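Local coordinates for ketosynthase (Streptomyces sp. MSC090213JE08, PDB 6KXD), which catalyses the chain-extending condensation of acyl and malonyl units on acyl carrier protein in ishigamide polyketide biosynthesis, working as a pair with its chain length factor, at the interface of chains A and B. Sequence-based numbering; all coordinates share one arbitrary frame. Chains: chain A, Ketosynthase; chain B, Ketosynthase.

Contact 1: the interface of chains A and B. Residues chain A 146-147, 150, 154, 163; chain B 259, 363, 365.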
loop_
_atom_site.group_PDB
_atom_site.type_symbol
_atom_site.label_atom_id
_atom_site.label_comp_id
_atom_site.label_asym_id
_atom_site.label_seq_id
_atom_site.Cartn_x
_atom_site.Cartn_y
_atom_site.Cartn_z
ATOM N N GLY A 146 5.640 3.512 -4.412
ATOM C CA GLY A 146 5.181 4.820 -3.983
ATOM C C GLY A 146 4.982 5.714 -5.177
ATOM O O GLY A 146 4.132 6.591 -5.200
ATOM N N ARG A 147 5.801 5.452 -6.189
ATOM C CA ARG A 147 5.759 6.264 -7.383
ATOM C C ARG A 147 4.403 6.206 -8.114
ATOM O O ARG A 147 4.024 7.170 -8.752
ATOM C CB ARG A 147 6.989 5.899 -8.219
ATOM C CG ARG A 147 7.008 6.592 -9.567
ATOM C CD ARG A 147 8.264 6.216 -10.337
ATOM N NE ARG A 147 9.394 6.832 -9.694
ATOM C CZ ARG A 147 10.157 7.765 -10.210
ATOM N NH1 ARG A 147 10.011 8.127 -11.471
ATOM N NH2 ARG A 147 11.114 8.271 -9.455
ATOM N N THR A 150 2.497 9.147 -6.698
ATOM C CA THR A 150 3.131 10.458 -6.864
ATOM C C THR A 150 3.104 10.895 -8.337
ATOM O O THR A 150 2.940 12.085 -8.617
ATOM C CB THR A 150 4.560 10.510 -6.322
ATOM O OG1 THR A 150 5.427 9.594 -7.003
ATOM C CG2 THR A 150 4.582 10.302 -4.820
ATOM N N ARG A 154 1.969 14.419 -10.133
ATOM C CA ARG A 154 2.849 15.097 -11.080
ATOM C C ARG A 154 2.092 15.428 -12.365
ATOM O O ARG A 154 2.140 16.559 -12.863
ATOM C CB ARG A 154 4.079 14.243 -11.386
ATOM C CG ARG A 154 5.094 14.239 -10.260
ATOM C CD ARG A 154 6.348 13.501 -10.647
ATOM N NE ARG A 154 7.003 14.110 -11.786
ATOM C CZ ARG A 154 7.912 13.480 -12.535
ATOM N NH1 ARG A 154 8.312 12.272 -12.181
ATOM N NH2 ARG A 154 8.416 14.066 -13.609
ATOM N N ALA A 163 -0.082 11.299 -1.411
ATOM C CA ALA A 163 0.065 10.237 -2.439
ATOM C C ALA A 163 0.540 8.957 -1.767
ATOM O O ALA A 163 1.676 8.836 -1.425
ATOM C CB ALA A 163 1.048 10.665 -3.495
ATOM N N VAL B 259 3.483 16.572 -2.772
ATOM C CA VAL B 259 4.299 16.022 -3.775
ATOM C C VAL B 259 5.083 17.165 -4.400
ATOM O O VAL B 259 4.498 18.200 -4.707
ATOM C CB VAL B 259 3.500 15.216 -4.814
ATOM C CG1 VAL B 259 4.407 14.724 -5.952
ATOM C CG2 VAL B 259 2.738 14.065 -4.178
ATOM N N ASP B 363 10.750 9.440 -5.012
ATOM C CA ASP B 363 9.621 9.371 -5.924
ATOM C C ASP B 363 8.762 10.646 -5.829
ATOM O O ASP B 363 7.720 10.678 -6.449
ATOM C CB ASP B 363 8.869 8.056 -5.703
ATOM C CG ASP B 363 9.733 6.814 -5.989
ATOM O OD1 ASP B 363 10.682 6.910 -6.795
ATOM O OD2 ASP B 363 9.461 5.756 -5.393
ATOM N N ALA B 365 7.576 12.529 -3.039
ATOM C CA ALA B 365 6.753 12.771 -1.864
ATOM C C ALA B 365 7.539 13.514 -0.781
ATOM O O ALA B 365 8.733 13.301 -0.585
ATOM C CB ALA B 365 6.226 11.475 -1.342
HETATM O O HOH W 1 7.913 10.697 -9.597
#
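A:Arg147 and B:Asp363 cross at about a right angle where the ketosynthase, chain A, meets its chain length factor, chain B; both belong to the thiolase-like superfamily. The guanidinium and carboxylate planes stand 89° apart, and this is no parallel two-oxygen pairing: both donors of A:Arg147 converge side-on upon one carboxylate oxygen, from the same face. A:Arg147 NE lies 3.2 Å from B:Asp363 OD1 and comes down from above the carboxylate plane. A:Arg147 NH2, which makes the salt bridge, is 3.0 Å from B:Asp363 OD1 and meets it on the anti side, tilted from the plane. OD1 itself sits in the guanidinium plane, at its edge. The arginine starts with CG anti to its backbone N (chi1 175°) and then bends at chi3, turning the NE and NH2 edge toward the acid, while A:Arg147 CB packs 3.7 Å from B:Asp363 CG.

The backbone of the same aspartate is held from chain A as well. A:Thr150, from the helix 147-156 that A:Arg147 begins, donates its hydroxyl OG1 to B:Asp363 O at 2.6 Å. A water links that carbonyl to A:Arg154: it lies 3.1 Å from A:Arg154 NH1, at the guanidinium edge, and 3.2 Å from B:Asp363 O. The same water sits over a face of the A:Arg147 guanidinium. The other branch of A:Thr150, methyl CG2, meets B:Ala365 CB at 4.0 Å, and beside it A:Ala163 CB touches B:Val259 CG2 at 3.9 Å, an apolar edge to the polar cluster.

Contact 2: the interface of chains A and B. Residues chain A 123, 127, 202; chain B 133, 136-137.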
loop_
_atom_site.group_PDB
_atom_site.type_symbol
_atom_site.label_atom_id
_atom_site.label_comp_id
_atom_site.label_asym_id
_atom_site.label_seq_id
_atom_site.Cartn_x
_atom_site.Cartn_y
_atom_site.Cartn_z
ATOM N N LEU A 123 17.111 -7.170 -13.809
ATOM C CA LEU A 123 17.892 -8.375 -13.554
ATOM C C LEU A 123 18.437 -8.970 -14.861
ATOM O O LEU A 123 19.501 -9.525 -14.822
ATOM C CB LEU A 123 17.022 -9.407 -12.841
ATOM C CG LEU A 123 16.630 -8.984 -11.430
ATOM C CD1 LEU A 123 15.714 -10.025 -10.811
ATOM C CD2 LEU A 123 17.869 -8.741 -10.579
ATOM N N LEU A 127 22.135 -9.949 -15.705
ATOM C CA LEU A 127 22.401 -11.349 -16.093
ATOM C C LEU A 127 23.079 -11.399 -17.473
ATOM O O LEU A 127 24.054 -12.111 -17.631
ATOM C CB LEU A 127 21.104 -12.159 -16.052
ATOM C CG LEU A 127 20.720 -12.649 -14.655
ATOM C CD1 LEU A 127 19.272 -13.103 -14.598
ATOM C CD2 LEU A 127 21.656 -13.750 -14.188
ATOM N N ARG A 202 6.427 -11.150 -15.567
ATOM C CA ARG A 202 6.908 -12.501 -15.439
ATOM C C ARG A 202 6.788 -12.960 -13.975
ATOM O O ARG A 202 6.384 -14.092 -13.722
ATOM C CB ARG A 202 8.330 -12.545 -15.966
ATOM C CG ARG A 202 9.043 -13.861 -15.752
ATOM C CD ARG A 202 10.483 -13.652 -16.169
ATOM N NE ARG A 202 11.201 -14.910 -16.179
ATOM C CZ ARG A 202 11.615 -15.535 -17.269
ATOM N NH1 ARG A 202 11.195 -15.158 -18.467
ATOM N NH2 ARG A 202 12.507 -16.495 -17.149
ATOM N N ARG B 133 15.648 -14.320 -10.427
ATOM C CA ARG B 133 16.925 -14.935 -10.841
ATOM C C ARG B 133 16.646 -16.426 -11.103
ATOM O O ARG B 133 17.040 -16.949 -12.133
ATOM C CB ARG B 133 18.046 -14.645 -9.841
ATOM C CG ARG B 133 18.574 -13.217 -9.929
ATOM C CD ARG B 133 19.611 -12.853 -8.877
ATOM N NE ARG B 133 20.860 -13.583 -9.051
ATOM C CZ ARG B 133 21.823 -13.273 -9.924
ATOM N NH1 ARG B 133 21.690 -12.257 -10.756
ATOM N NH2 ARG B 133 22.933 -13.985 -9.958
ATOM N N TYR B 136 14.870 -17.052 -14.311
ATOM C CA TYR B 136 15.668 -16.845 -15.527
ATOM C C TYR B 136 16.665 -17.992 -15.735
ATOM O O TYR B 136 16.964 -18.322 -16.875
ATOM C CB TYR B 136 16.394 -15.498 -15.503
ATOM C CG TYR B 136 15.513 -14.344 -15.909
ATOM C CD1 TYR B 136 14.975 -14.272 -17.186
ATOM C CD2 TYR B 136 15.189 -13.331 -15.016
ATOM C CE1 TYR B 136 14.147 -13.228 -17.576
ATOM C CE2 TYR B 136 14.352 -12.294 -15.384
ATOM C CZ TYR B 136 13.835 -12.230 -16.665
ATOM O OH TYR B 136 13.029 -11.190 -17.031
ATOM N N THR B 137 17.192 -18.554 -14.648
ATOM C CA THR B 137 18.410 -19.390 -14.689
ATOM C C THR B 137 18.124 -20.881 -14.421
ATOM O O THR B 137 18.988 -21.707 -14.649
ATOM C CB THR B 137 19.442 -18.888 -13.675
ATOM O OG1 THR B 137 18.874 -19.022 -12.371
ATOM C CG2 THR B 137 19.880 -17.464 -13.941
#
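B:Tyr136 of the chain length factor lies between A:Leu127 and A:Arg202 of the ketosynthase, both subunits being of the beta-ketoacyl synthase family with its thiolase-like fold. No nitrogen or oxygen of one chain comes within bonding reach of the other here. The tyrosine belongs to helix 125-137, and its CG is anti to the carbonyl carbon (chi1 -81°), which sends the ring between two chain A helices, 116-129 and 202-210. B:Tyr136 CB begins the contact, 3.9 Å from A:Leu127 CD1. A:Leu127 CD1 also lies 4.1 Å from B:Tyr136 CD2, out of the ring plane on the face away from the arginine. On the opposite face the ring carbons meet the guanidinium: B:Tyr136 CD1 is 3.3 Å from A:Arg202 NH2, and next to it B:Tyr136 CE1 lies over the centre of the group, 3.4 Å from A:Arg202 CZ. The two planes are only 16° apart, a stack. A:Arg202 NE stands over the face of the B:Tyr136 ring, displaced toward the rim, at 3.8 Å from the ring centroid, in a cation-pi contact. At the tip the phenol B:Tyr136 OH rests beside the aliphatic A:Arg202 CD, 3.6 Å away. The arginine reaches this far because CG is anti to its backbone N (chi1 173°) and the chain continues extended to NE. An alanine at B:Tyr136 would probably leave the A:Arg202 guanidinium without its stacking face, freer to turn, and open a gap beside the A:Leu127 methyl.

The second methyl of A:Leu127, CD2, packs 3.7 Å from B:Arg133 NH1 and also touches the B:Thr137 methyl CG2. The hydroxyl of B:Thr137 turns back into its own helix, OG1 donating to B:Arg133 O at 2.8 Å from above the carbonyl plane, while CG2 faces the leucine.

Contact 1 and contact 2 lie about 29 Å apart, measured between the centres of their C-alpha atoms, and share no residue or secondary-structure element. In chain A, contact 1 uses helix 147-156 and strand 161-166, contact 2 helices 116-129 and 202-210. In chain B, strands 250-259 and 365-373 with the adjoining loop serve contact 1, helix 125-137 contact 2. The two places differ in character. Two such separated points of attachment would be expected to restrain rocking between the ketosynthase and its chain length factor.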